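Local coordinates for chlorella virus DNA ligase-adenylate (Chlorella virus, PDB 1FVI), which probably seals nicks in duplex DNA at the expense of ATP, passing through a covalent enzyme-adenylate intermediate, at residues F244-F258 and P283-R292. The protein carries 1 engineered substitution. Sequence-based numbering, arbitrary orientation.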
loop_
_atom_site.group_PDB
_atom_site.type_symbol
_atom_site.label_atom_id
_atom_site.label_comp_id
_atom_site.label_asym_id
_atom_site.label_seq_id
_atom_site.Cartn_x
_atom_site.Cartn_y
_atom_site.Cartn_z
ATOM N N PHE A 244 -14.089 -22.982 2.881
ATOM C CA PHE A 244 -13.222 -22.582 1.774
ATOM C C PHE A 244 -11.833 -22.281 2.327
ATOM O O PHE A 244 -11.663 -22.075 3.534
ATOM C CB PHE A 244 -13.778 -21.350 1.062
ATOM C CG PHE A 244 -13.767 -20.116 1.903
ATOM C CD1 PHE A 244 -12.810 -19.115 1.681
ATOM C CD2 PHE A 244 -14.684 -19.966 2.941
ATOM C CE1 PHE A 244 -12.762 -17.986 2.483
ATOM C CE2 PHE A 244 -14.647 -18.835 3.756
ATOM C CZ PHE A 244 -13.684 -17.841 3.528
ATOM N N SER A 245 -10.834 -22.255 1.458
ATOM C CA SER A 245 -9.497 -21.973 1.937
ATOM C C SER A 245 -9.023 -20.564 1.643
ATOM O O SER A 245 -9.564 -19.876 0.769
ATOM C CB SER A 245 -8.487 -22.984 1.391
ATOM O OG SER A 245 -8.541 -23.049 -0.013
ATOM N N ILE A 246 -8.048 -20.131 2.437
ATOM C CA ILE A 246 -7.428 -18.838 2.269
ATOM C C ILE A 246 -5.944 -19.126 2.136
ATOM O O ILE A 246 -5.312 -19.625 3.067
ATOM C CB ILE A 246 -7.692 -17.893 3.466
ATOM C CG1 ILE A 246 -9.207 -17.696 3.657
ATOM C CG2 ILE A 246 -7.010 -16.544 3.217
ATOM C CD1 ILE A 246 -9.595 -16.668 4.723
ATOM N N GLY A 247 -5.404 -18.840 0.957
ATOM C CA GLY A 247 -3.995 -19.077 0.702
ATOM C C GLY A 247 -3.165 -17.819 0.490
ATOM O O GLY A 247 -1.983 -17.921 0.175
ATOM N N THR A 248 -3.774 -16.638 0.599
ATOM C CA THR A 248 -3.024 -15.382 0.442
ATOM C C THR A 248 -3.239 -14.443 1.626
ATOM O O THR A 248 -4.247 -14.536 2.329
ATOM C CB THR A 248 -3.391 -14.603 -0.863
ATOM O OG1 THR A 248 -4.740 -14.109 -0.788
ATOM C CG2 THR A 248 -3.243 -15.500 -2.075
ATOM N N GLY A 249 -2.282 -13.543 1.836
ATOM C CA GLY A 249 -2.389 -12.581 2.909
ATOM C C GLY A 249 -1.394 -12.776 4.022
ATOM O O GLY A 249 -1.331 -11.969 4.938
ATOM N N PHE A 250 -0.650 -13.870 3.993
ATOM C CA PHE A 250 0.341 -14.091 5.039
ATOM C C PHE A 250 1.763 -13.968 4.508
ATOM O O PHE A 250 2.022 -14.277 3.335
ATOM C CB PHE A 250 0.200 -15.475 5.719
ATOM C CG PHE A 250 -0.992 -16.278 5.280
ATOM C CD1 PHE A 250 -1.027 -16.868 4.021
ATOM C CD2 PHE A 250 -2.055 -16.486 6.146
ATOM C CE1 PHE A 250 -2.106 -17.659 3.630
ATOM C CE2 PHE A 250 -3.146 -17.277 5.762
ATOM C CZ PHE A 250 -3.166 -17.862 4.503
ATOM N N ASP A 251 2.674 -13.483 5.353
ATOM C CA ASP A 251 4.078 -13.416 4.953
ATOM C C ASP A 251 4.748 -14.753 5.349
ATOM O O ASP A 251 4.081 -15.632 5.929
ATOM C CB ASP A 251 4.796 -12.197 5.552
ATOM C CG ASP A 251 4.634 -12.072 7.055
ATOM O OD1 ASP A 251 4.567 -10.921 7.515
ATOM O OD2 ASP A 251 4.603 -13.086 7.788
ATOM N N ALA A 252 6.032 -14.925 5.020
ATOM C CA ALA A 252 6.752 -16.164 5.339
ATOM C C ALA A 252 6.677 -16.521 6.831
ATOM O O ALA A 252 6.444 -17.676 7.201
ATOM C CB ALA A 252 8.192 -16.050 4.896
ATOM N N ASP A 253 6.866 -15.500 7.664
ATOM C CA ASP A 253 6.814 -15.590 9.124
ATOM C C ASP A 253 5.514 -16.261 9.578
ATOM O O ASP A 253 5.516 -17.199 10.378
ATOM C CB ASP A 253 6.889 -14.157 9.683
ATOM C CG ASP A 253 6.643 -14.073 11.183
ATOM O OD1 ASP A 253 7.631 -14.100 11.949
ATOM O OD2 ASP A 253 5.466 -13.920 11.593
ATOM N N GLN A 254 4.404 -15.742 9.069
ATOM C CA GLN A 254 3.088 -16.249 9.409
ATOM C C GLN A 254 2.911 -17.691 8.996
ATOM O O GLN A 254 2.447 -18.509 9.804
ATOM C CB GLN A 254 2.005 -15.373 8.785
ATOM C CG GLN A 254 1.886 -14.045 9.488
ATOM C CD GLN A 254 0.979 -13.089 8.784
ATOM O OE1 GLN A 254 1.138 -12.820 7.592
ATOM N NE2 GLN A 254 0.029 -12.546 9.518
ATOM N N ARG A 255 3.290 -17.995 7.753
ATOM C CA ARG A 255 3.184 -19.355 7.223
ATOM C C ARG A 255 3.942 -20.396 8.063
ATOM O O ARG A 255 3.462 -21.524 8.251
ATOM C CB ARG A 255 3.661 -19.398 5.780
ATOM C CG ARG A 255 2.872 -18.512 4.849
ATOM C CD ARG A 255 3.253 -18.803 3.401
ATOM N NE ARG A 255 2.444 -18.033 2.465
ATOM C CZ ARG A 255 1.323 -18.473 1.907
ATOM N NH1 ARG A 255 0.879 -19.683 2.187
ATOM N NH2 ARG A 255 0.648 -17.691 1.078
ATOM N N ARG A 256 5.120 -20.013 8.559
ATOM C CA ARG A 256 5.932 -20.891 9.398
ATOM C C ARG A 256 5.283 -21.046 10.777
ATOM O O ARG A 256 5.076 -22.162 11.247
ATOM C CB ARG A 256 7.346 -20.328 9.524
ATOM C CG ARG A 256 8.262 -21.077 10.489
ATOM C CD ARG A 256 8.436 -20.310 11.800
ATOM N NE ARG A 256 8.999 -18.978 11.585
ATOM C CZ ARG A 256 10.273 -18.656 11.798
ATOM N NH1 ARG A 256 11.135 -19.566 12.236
ATOM N NH2 ARG A 256 10.683 -17.417 11.568
ATOM N N ASP A 257 4.904 -19.930 11.398
ATOM C CA ASP A 257 4.264 -19.976 12.717
ATOM C C ASP A 257 2.982 -20.801 12.724
ATOM O O ASP A 257 2.813 -21.679 13.574
ATOM C CB ASP A 257 3.996 -18.563 13.246
ATOM C CG ASP A 257 5.270 -17.830 13.596
ATOM O OD1 ASP A 257 6.327 -18.490 13.677
ATOM O OD2 ASP A 257 5.214 -16.598 13.793
ATOM N N PHE A 258 2.085 -20.499 11.786
ATOM C CA PHE A 258 0.828 -21.229 11.642
ATOM C C PHE A 258 1.098 -22.738 11.548
ATOM O O PHE A 258 0.446 -23.509 12.247
ATOM C CB PHE A 258 0.064 -20.760 10.391
ATOM C CG PHE A 258 -0.869 -19.600 10.635
ATOM C CD1 PHE A 258 -0.833 -18.476 9.813
ATOM C CD2 PHE A 258 -1.822 -19.651 11.653
ATOM C CE1 PHE A 258 -1.737 -17.419 9.994
ATOM C CE2 PHE A 258 -2.734 -18.597 11.843
ATOM C CZ PHE A 258 -2.686 -17.480 11.006
ATOM N N PRO A 283 -16.925 -17.156 -0.938
ATOM C CA PRO A 283 -16.417 -15.781 -1.007
ATOM C C PRO A 283 -15.384 -15.633 -2.114
ATOM O O PRO A 283 -14.474 -16.447 -2.220
ATOM C CB PRO A 283 -15.777 -15.595 0.366
ATOM C CG PRO A 283 -16.636 -16.450 1.246
ATOM C CD PRO A 283 -16.754 -17.702 0.419
ATOM N N ARG A 284 -15.547 -14.612 -2.952
ATOM C CA ARG A 284 -14.615 -14.366 -4.047
ATOM C C ARG A 284 -13.377 -13.631 -3.540
ATOM O O ARG A 284 -13.464 -12.857 -2.579
ATOM C CB ARG A 284 -15.291 -13.542 -5.145
ATOM C CG ARG A 284 -16.345 -14.292 -5.921
ATOM C CD ARG A 284 -15.745 -15.479 -6.673
ATOM N NE ARG A 284 -14.632 -15.082 -7.538
ATOM C CZ ARG A 284 -14.707 -14.970 -8.862
ATOM N NH1 ARG A 284 -15.846 -15.220 -9.495
ATOM N NH2 ARG A 284 -13.630 -14.622 -9.558
ATOM N N PHE A 285 -12.224 -13.927 -4.144
ATOM C CA PHE A 285 -10.947 -13.292 -3.787
ATOM C C PHE A 285 -10.673 -13.140 -2.269
ATOM O O PHE A 285 -10.319 -12.061 -1.799
ATOM C CB PHE A 285 -10.888 -11.897 -4.412
ATOM C CG PHE A 285 -11.114 -11.866 -5.892
ATOM C CD1 PHE A 285 -12.050 -10.994 -6.440
ATOM C CD2 PHE A 285 -10.352 -12.650 -6.744
ATOM C CE1 PHE A 285 -12.222 -10.896 -7.820
ATOM C CE2 PHE A 285 -10.515 -12.562 -8.126
ATOM C CZ PHE A 285 -11.454 -11.680 -8.663
ATOM N N PRO A 286 -10.840 -14.208 -1.482
ATOM C CA PRO A 286 -10.579 -14.039 -0.046
ATOM C C PRO A 286 -9.113 -13.726 0.272
ATOM O O PRO A 286 -8.193 -14.218 -0.394
ATOM C CB PRO A 286 -11.024 -15.387 0.541
ATOM C CG PRO A 286 -10.720 -16.353 -0.586
ATOM C CD PRO A 286 -11.209 -15.603 -1.796
ATOM N N VAL A 287 -8.902 -12.920 1.304
ATOM C CA VAL A 287 -7.556 -12.527 1.709
ATOM C C VAL A 287 -7.463 -12.523 3.221
ATOM O O VAL A 287 -8.303 -11.926 3.891
ATOM C CB VAL A 287 -7.186 -11.078 1.235
ATOM C CG1 VAL A 287 -5.692 -10.805 1.476
ATOM C CG2 VAL A 287 -7.533 -10.874 -0.213
ATOM N N PHE A 288 -6.420 -13.167 3.747
ATOM C CA PHE A 288 -6.188 -13.213 5.179
ATOM C C PHE A 288 -5.711 -11.843 5.635
ATOM O O PHE A 288 -4.846 -11.232 5.006
ATOM C CB PHE A 288 -5.117 -14.256 5.502
ATOM C CG PHE A 288 -4.613 -14.200 6.919
ATOM C CD1 PHE A 288 -5.365 -14.722 7.957
ATOM C CD2 PHE A 288 -3.370 -13.662 7.201
ATOM C CE1 PHE A 288 -4.886 -14.713 9.249
ATOM C CE2 PHE A 288 -2.877 -13.648 8.497
ATOM C CZ PHE A 288 -3.636 -14.177 9.526
ATOM N N ILE A 289 -6.290 -11.357 6.723
ATOM C CA ILE A 289 -5.900 -10.057 7.268
ATOM C C ILE A 289 -5.140 -10.281 8.575
ATOM O O ILE A 289 -3.980 -9.869 8.721
ATOM C CB ILE A 289 -7.134 -9.150 7.535
ATOM C CG1 ILE A 289 -7.868 -8.847 6.224
ATOM C CG2 ILE A 289 -6.708 -7.864 8.219
ATOM C CD1 ILE A 289 -7.000 -8.203 5.166
ATOM N N GLY A 290 -5.780 -10.994 9.497
ATOM C CA GLY A 290 -5.154 -11.243 10.771
ATOM C C GLY A 290 -5.880 -12.240 11.626
ATOM O O GLY A 290 -6.971 -12.685 11.300
ATOM N N ILE A 291 -5.244 -12.622 12.722
ATOM C CA ILE A 291 -5.837 -13.564 13.649
ATOM C C ILE A 291 -6.693 -12.776 14.647
ATOM O O ILE A 291 -6.474 -11.586 14.862
ATOM C CB ILE A 291 -4.745 -14.362 14.383
ATOM C CG1 ILE A 291 -5.344 -15.601 15.035
ATOM C CG2 ILE A 291 -4.049 -13.490 15.422
ATOM C CD1 ILE A 291 -5.756 -16.640 14.051
ATOM N N ARG A 292 -7.665 -13.457 15.243
ATOM C CA ARG A 292 -8.585 -12.870 16.214
ATOM C C ARG A 292 -9.595 -11.925 15.595
ATOM O O ARG A 292 -10.787 -12.019 15.887
ATOM C CB ARG A 292 -7.834 -12.172 17.353
ATOM C CG ARG A 292 -7.176 -13.131 18.328
ATOM C CD ARG A 292 -8.134 -14.274 18.714
ATOM N NE ARG A 292 -9.411 -13.805 19.261
ATOM C CZ ARG A 292 -10.529 -14.530 19.288
ATOM N NH1 ARG A 292 -10.539 -15.765 18.797
ATOM N NH2 ARG A 292 -11.643 -14.017 19.797
HETATM O O HOH W 1 -6.876 -16.835 -0.653
#
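Phe288 lies against Phe250 and Phe258, its CG anti to the backbone N (chi1 169°), which lays the ring against both. Phe250 places CD2 over one face of Phe288, 3.3 Å from Phe288 CD2, the rings near-parallel but slid so far that they barely overlap. Phe258 reaches in from the helix, its side chain and that of Phe288 approaching each other from opposite directions, and turns its edge to Phe288 in an offset edge-to-face pair, Phe258 CZ 3.7 Å from Phe288 CZ and planes 77° apart; Ile291 CD1 touches the same Phe258 edge. Ile246 CG2 packs on Phe288 CB at 3.7 Å. Farther along, Phe244 takes Pro283 CD over its ring centre, a CH-pi contact, while Pro286 CB meets its edge. Strands 244-246 and 286-291, outermost in the five-stranded antiparallel sheet of the OB-like domain, approach to 7.2 Å between axes, consistent with closure of an OB barrel through side chains; Phe272 of strand 269-275 touches both Phe244 and Ile246. One direct backbone bond ties the loop after strand 244-246 to strand 286-291, Phe288 N to Thr248 O (2.9 Å, 166° at the hydrogen). Water 1 accepts from Gly247 N and donates to Pro286 O. Gly249 CA approaches Phe288 O at 3.5 Å in a CA-H...O contact. At the helix start, Asp251 and Gln254 form a capping box: N-cap Asp251 accepts from Gln254 N through OD2, Gln254 OE1 accepts from Asp251 N, and Gln254 NE2 sits at the Phe288 ring edge.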